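Local coordinates for Non-atp dependent l-selective hydantoinase (Arthrobacter aurescens, PDB 1GKR), which hydrolyses hydantoin rings as a zinc-dependent cyclic amidase, acting more readily on aryl- than on alkyl-substituted hydantoins, at residues Lys110-Leu123 with Glu438-Thr450. Numbering follows the deposited sequence.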
loop_
_atom_site.group_PDB
_atom_site.type_symbol
_atom_site.label_atom_id
_atom_site.label_comp_id
_atom_site.label_asym_id
_atom_site.label_seq_id
_atom_site.Cartn_x
_atom_site.Cartn_y
_atom_site.Cartn_z
ATOM N N LYS A 110 3.299 -37.781 25.823
ATOM C CA LYS A 110 2.320 -38.487 25.014
ATOM C C LYS A 110 1.748 -39.688 25.757
ATOM O O LYS A 110 0.543 -39.964 25.701
ATOM C CB LYS A 110 2.979 -38.945 23.725
ATOM C CG LYS A 110 2.162 -39.894 22.885
ATOM C CD LYS A 110 2.913 -40.123 21.598
ATOM C CE LYS A 110 2.479 -41.372 20.875
ATOM N NZ LYS A 110 3.395 -41.568 19.712
ATOM N N LYS A 111 2.632 -40.397 26.447
ATOM C CA LYS A 111 2.260 -41.573 27.213
ATOM C C LYS A 111 1.303 -41.155 28.316
ATOM O O LYS A 111 0.219 -41.714 28.462
ATOM C CB LYS A 111 3.520 -42.191 27.799
ATOM C CG LYS A 111 3.341 -43.496 28.540
ATOM C CD LYS A 111 4.719 -43.979 28.980
ATOM C CE LYS A 111 4.668 -44.896 30.196
ATOM N NZ LYS A 111 6.047 -45.110 30.740
ATOM N N GLN A 112 1.710 -40.156 29.082
ATOM C CA GLN A 112 0.901 -39.637 30.173
ATOM C C GLN A 112 -0.450 -39.116 29.700
ATOM O O GLN A 112 -1.500 -39.545 30.185
ATOM C CB GLN A 112 1.654 -38.506 30.858
ATOM C CG GLN A 112 2.917 -38.955 31.534
ATOM C CD GLN A 112 2.668 -39.309 32.967
ATOM O OE1 GLN A 112 1.776 -40.105 33.280
ATOM N NE2 GLN A 112 3.449 -38.710 33.864
ATOM N N ALA A 113 -0.405 -38.170 28.763
ATOM C CA ALA A 113 -1.603 -37.561 28.198
ATOM C C ALA A 113 -2.589 -38.629 27.740
ATOM O O ALA A 113 -3.795 -38.511 27.964
ATOM C CB ALA A 113 -1.227 -36.678 27.026
ATOM N N GLY A 114 -2.067 -39.666 27.096
ATOM C CA GLY A 114 -2.922 -40.735 26.619
ATOM C C GLY A 114 -3.602 -41.538 27.716
ATOM O O GLY A 114 -4.666 -42.122 27.507
ATOM N N GLN A 115 -2.994 -41.570 28.891
ATOM C CA GLN A 115 -3.554 -42.321 29.997
ATOM C C GLN A 115 -4.524 -41.527 30.843
ATOM O O GLN A 115 -5.370 -42.106 31.523
ATOM C CB GLN A 115 -2.446 -42.826 30.909
ATOM C CG GLN A 115 -1.489 -43.803 30.277
ATOM C CD GLN A 115 -0.282 -44.068 31.169
ATOM O OE1 GLN A 115 0.609 -44.850 30.817
ATOM N NE2 GLN A 115 -0.243 -43.407 32.332
ATOM N N ARG A 116 -4.426 -40.206 30.813
ATOM C CA ARG A 116 -5.308 -39.433 31.664
ATOM C C ARG A 116 -6.289 -38.457 31.031
ATOM O O ARG A 116 -7.251 -38.043 31.686
ATOM C CB ARG A 116 -4.468 -38.727 32.723
ATOM C CG ARG A 116 -3.809 -39.706 33.684
ATOM C CD ARG A 116 -3.014 -38.999 34.748
ATOM N NE ARG A 116 -1.687 -38.633 34.280
ATOM C CZ ARG A 116 -1.169 -37.416 34.393
ATOM N NH1 ARG A 116 -1.882 -36.445 34.958
ATOM N NH2 ARG A 116 0.067 -37.174 33.954
ATOM N N LEU A 117 -6.066 -38.092 29.770
ATOM C CA LEU A 117 -6.956 -37.157 29.084
ATOM C C LEU A 117 -8.316 -37.772 28.788
ATOM O O LEU A 117 -8.432 -38.981 28.578
ATOM C CB LEU A 117 -6.313 -36.680 27.789
ATOM C CG LEU A 117 -5.296 -35.573 28.020
ATOM C CD1 LEU A 117 -4.515 -35.314 26.738
ATOM C CD2 LEU A 117 -6.040 -34.325 28.500
ATOM N N LYS A 118 -9.350 -36.938 28.777
ATOM C CA LYS A 118 -10.697 -37.422 28.508
ATOM C C LYS A 118 -11.230 -37.004 27.128
ATOM O O LYS A 118 -12.266 -37.493 26.686
ATOM C CB LYS A 118 -11.648 -36.975 29.622
ATOM C CG LYS A 118 -11.394 -37.624 30.987
ATOM C CD LYS A 118 -12.634 -37.462 31.866
ATOM C CE LYS A 118 -12.579 -38.293 33.140
ATOM N NZ LYS A 118 -11.706 -37.658 34.164
ATOM N N VAL A 119 -10.540 -36.090 26.455
ATOM C CA VAL A 119 -10.931 -35.694 25.105
ATOM C C VAL A 119 -9.703 -36.006 24.242
ATOM O O VAL A 119 -8.637 -36.295 24.776
ATOM C CB VAL A 119 -11.314 -34.204 25.027
ATOM C CG1 VAL A 119 -12.551 -33.949 25.887
ATOM C CG2 VAL A 119 -10.163 -33.339 25.481
ATOM N N ASP A 120 -9.827 -35.982 22.924
ATOM C CA ASP A 120 -8.668 -36.318 22.099
ATOM C C ASP A 120 -7.626 -35.198 22.088
ATOM O O ASP A 120 -7.934 -34.043 22.416
ATOM C CB ASP A 120 -9.120 -36.683 20.677
ATOM C CG ASP A 120 -9.742 -38.087 20.598
ATOM O OD1 ASP A 120 -9.825 -38.788 21.633
ATOM O OD2 ASP A 120 -10.147 -38.493 19.492
ATOM N N PHE A 121 -6.397 -35.528 21.701
ATOM C CA PHE A 121 -5.346 -34.532 21.729
ATOM C C PHE A 121 -4.246 -34.697 20.690
ATOM O O PHE A 121 -3.990 -35.792 20.191
ATOM C CB PHE A 121 -4.686 -34.558 23.104
ATOM C CG PHE A 121 -4.005 -35.872 23.408
ATOM C CD1 PHE A 121 -4.749 -36.997 23.753
ATOM C CD2 PHE A 121 -2.622 -36.005 23.269
ATOM C CE1 PHE A 121 -4.128 -38.243 23.952
ATOM C CE2 PHE A 121 -1.993 -37.246 23.465
ATOM C CZ PHE A 121 -2.749 -38.364 23.805
ATOM N N ALA A 122 -3.585 -33.583 20.403
ATOM C CA ALA A 122 -2.459 -33.530 19.490
ATOM C C ALA A 122 -1.392 -32.804 20.314
ATOM O O ALA A 122 -1.721 -32.110 21.282
ATOM C CB ALA A 122 -2.814 -32.719 18.258
ATOM N N LEU A 123 -0.125 -32.935 19.940
ATOM C CA LEU A 123 0.922 -32.285 20.705
ATOM C C LEU A 123 1.880 -31.395 19.947
ATOM O O LEU A 123 2.247 -31.664 18.806
ATOM C CB LEU A 123 1.737 -33.329 21.444
ATOM C CG LEU A 123 0.977 -34.101 22.503
ATOM C CD1 LEU A 123 1.875 -35.179 23.039
ATOM C CD2 LEU A 123 0.541 -33.168 23.615
ATOM N N GLU A 438 -22.453 -33.429 32.726
ATOM C CA GLU A 438 -21.870 -34.615 33.325
ATOM C C GLU A 438 -20.851 -35.292 32.440
ATOM O O GLU A 438 -21.149 -35.625 31.299
ATOM C CB GLU A 438 -22.970 -35.623 33.621
ATOM C CG GLU A 438 -23.818 -35.320 34.823
ATOM C CD GLU A 438 -23.259 -35.952 36.075
ATOM O OE1 GLU A 438 -22.303 -35.389 36.663
ATOM O OE2 GLU A 438 -23.770 -37.029 36.460
ATOM N N VAL A 439 -19.649 -35.511 32.945
ATOM C CA VAL A 439 -18.690 -36.220 32.123
ATOM C C VAL A 439 -19.012 -37.683 32.363
ATOM O O VAL A 439 -19.175 -38.092 33.500
ATOM C CB VAL A 439 -17.250 -35.927 32.522
ATOM C CG1 VAL A 439 -16.311 -36.828 31.730
ATOM C CG2 VAL A 439 -16.934 -34.465 32.258
ATOM N N LEU A 440 -19.111 -38.463 31.292
ATOM C CA LEU A 440 -19.473 -39.873 31.394
ATOM C C LEU A 440 -18.375 -40.812 30.947
ATOM O O LEU A 440 -18.628 -41.991 30.714
ATOM C CB LEU A 440 -20.691 -40.156 30.524
ATOM C CG LEU A 440 -21.867 -39.195 30.646
ATOM C CD1 LEU A 440 -22.753 -39.299 29.411
ATOM C CD2 LEU A 440 -22.635 -39.505 31.910
ATOM N N VAL A 441 -17.157 -40.317 30.823
ATOM C CA VAL A 441 -16.101 -41.191 30.351
ATOM C C VAL A 441 -14.910 -41.218 31.325
ATOM O O VAL A 441 -14.645 -40.237 32.026
ATOM C CB VAL A 441 -15.699 -40.745 28.919
ATOM C CG1 VAL A 441 -14.616 -39.687 28.970
ATOM C CG2 VAL A 441 -15.304 -41.936 28.101
ATOM N N GLU A 442 -14.215 -42.352 31.394
ATOM C CA GLU A 442 -13.077 -42.479 32.303
ATOM C C GLU A 442 -11.784 -41.892 31.764
ATOM O O GLU A 442 -11.612 -41.728 30.562
ATOM C CB GLU A 442 -12.851 -43.947 32.696
ATOM C CG GLU A 442 -13.365 -44.991 31.696
ATOM C CD GLU A 442 -12.686 -44.938 30.323
ATOM O OE1 GLU A 442 -11.435 -45.047 30.260
ATOM O OE2 GLU A 442 -13.410 -44.802 29.304
ATOM N N GLN A 443 -10.868 -41.568 32.663
ATOM C CA GLN A 443 -9.608 -40.993 32.235
ATOM C C GLN A 443 -8.852 -41.939 31.313
ATOM O O GLN A 443 -8.804 -43.136 31.544
ATOM C CB GLN A 443 -8.761 -40.632 33.451
ATOM C CG GLN A 443 -8.512 -41.761 34.410
ATOM C CD GLN A 443 -7.673 -41.312 35.597
ATOM O OE1 GLN A 443 -8.133 -40.528 36.441
ATOM N NE2 GLN A 443 -6.433 -41.795 35.660
ATOM N N GLY A 444 -8.276 -41.392 30.252
ATOM C CA GLY A 444 -7.538 -42.220 29.321
ATOM C C GLY A 444 -8.327 -42.463 28.052
ATOM O O GLY A 444 -7.790 -42.965 27.057
ATOM N N PHE A 445 -9.608 -42.113 28.086
ATOM C CA PHE A 445 -10.465 -42.283 26.926
ATOM C C PHE A 445 -9.906 -41.544 25.700
ATOM O O PHE A 445 -10.053 -42.017 24.566
ATOM C CB PHE A 445 -11.866 -41.762 27.231
ATOM C CG PHE A 445 -12.756 -41.694 26.029
ATOM C CD1 PHE A 445 -13.281 -42.855 25.468
ATOM C CD2 PHE A 445 -13.034 -40.471 25.425
ATOM C CE1 PHE A 445 -14.074 -42.800 24.317
ATOM C CE2 PHE A 445 -13.822 -40.405 24.276
ATOM C CZ PHE A 445 -14.341 -41.573 23.723
ATOM N N GLY A 446 -9.275 -40.390 25.936
ATOM C CA GLY A 446 -8.706 -39.597 24.860
ATOM C C GLY A 446 -7.605 -40.278 24.062
ATOM O O GLY A 446 -6.727 -40.944 24.615
ATOM N N GLN A 447 -7.653 -40.105 22.745
ATOM C CA GLN A 447 -6.664 -40.690 21.856
ATOM C C GLN A 447 -5.754 -39.604 21.304
ATOM O O GLN A 447 -6.135 -38.438 21.193
ATOM C CB GLN A 447 -7.329 -41.346 20.656
ATOM C CG GLN A 447 -8.509 -42.197 20.963
ATOM C CD GLN A 447 -8.120 -43.615 21.224
ATOM O OE1 GLN A 447 -7.503 -43.922 22.247
ATOM N NE2 GLN A 447 -8.468 -44.504 20.293
ATOM N N PHE A 448 -4.553 -40.020 20.935
ATOM C CA PHE A 448 -3.560 -39.151 20.351
ATOM C C PHE A 448 -3.985 -38.967 18.896
ATOM O O PHE A 448 -4.384 -39.931 18.247
ATOM C CB PHE A 448 -2.218 -39.865 20.419
ATOM C CG PHE A 448 -1.101 -39.143 19.747
ATOM C CD1 PHE A 448 -0.668 -37.909 20.215
ATOM C CD2 PHE A 448 -0.444 -39.716 18.670
ATOM C CE1 PHE A 448 0.413 -37.258 19.616
ATOM C CE2 PHE A 448 0.638 -39.075 18.063
ATOM C CZ PHE A 448 1.068 -37.845 18.536
ATOM N N VAL A 449 -3.950 -37.746 18.379
ATOM C CA VAL A 449 -4.303 -37.557 16.978
ATOM C C VAL A 449 -3.126 -36.869 16.307
ATOM O O VAL A 449 -2.391 -36.115 16.943
ATOM C CB VAL A 449 -5.639 -36.760 16.788
ATOM C CG1 VAL A 449 -6.267 -36.471 18.125
ATOM C CG2 VAL A 449 -5.414 -35.499 15.996
ATOM N N THR A 450 -2.932 -37.146 15.025
ATOM C CA THR A 450 -1.809 -36.567 14.323
ATOM C C THR A 450 -2.002 -36.450 12.805
ATOM O O THR A 450 -3.117 -36.481 12.307
ATOM C CB THR A 450 -0.567 -37.406 14.606
ATOM O OG1 THR A 450 0.596 -36.731 14.107
ATOM C CG2 THR A 450 -0.703 -38.769 13.935
HETATM O O HOH W 1 -5.215 -43.401 25.062
HETATM O O HOH W 2 0.153 -34.468 17.707
#
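Phe121 and Phe448 are joined by a single parallel beta bridge: Phe121 N donates to Gln447 O (3.0 Å), and Phe121 O accepts from Val449 N (2.7 Å). One residue earlier, Gln447 N drops onto Asp120 OD1 (2.8 Å) from above the carboxylate plane, while Asp120 OD2 forms salt bridges with Arg429 and Lys378. Upstream, Leu117 O, just past the end of helix 103-116, is gripped from opposite faces of its carbonyl plane by Gly444 N (2.9 Å) and Gly446 N (3.1 Å), which ties down the type II turn Glu442-Phe445. One water links Leu123 N to Val449 O. In the amidohydrolase TIM-barrel fold, the C-terminal tail thus runs over a helix-to-strand connection and along strand 120-123, whose Asp120 and Ala122 also bond to strand 87-92. Among apolar contacts, CG of Phe121 sits between the backbone N and the carbonyl carbon (chi1 63°), which turns the ring back toward the tail, with Phe448 CA over one face and Ala113 CB over the other. The Phe448 ring meets it obliquely, planes 54° apart, and takes Lys110 CD over its centre, 4.2 Å from the centroid. Lys118 runs its aliphatic chain past Val441 and brings CD to Val439 CG1 (3.7 Å), its ammonium paired with Glu80.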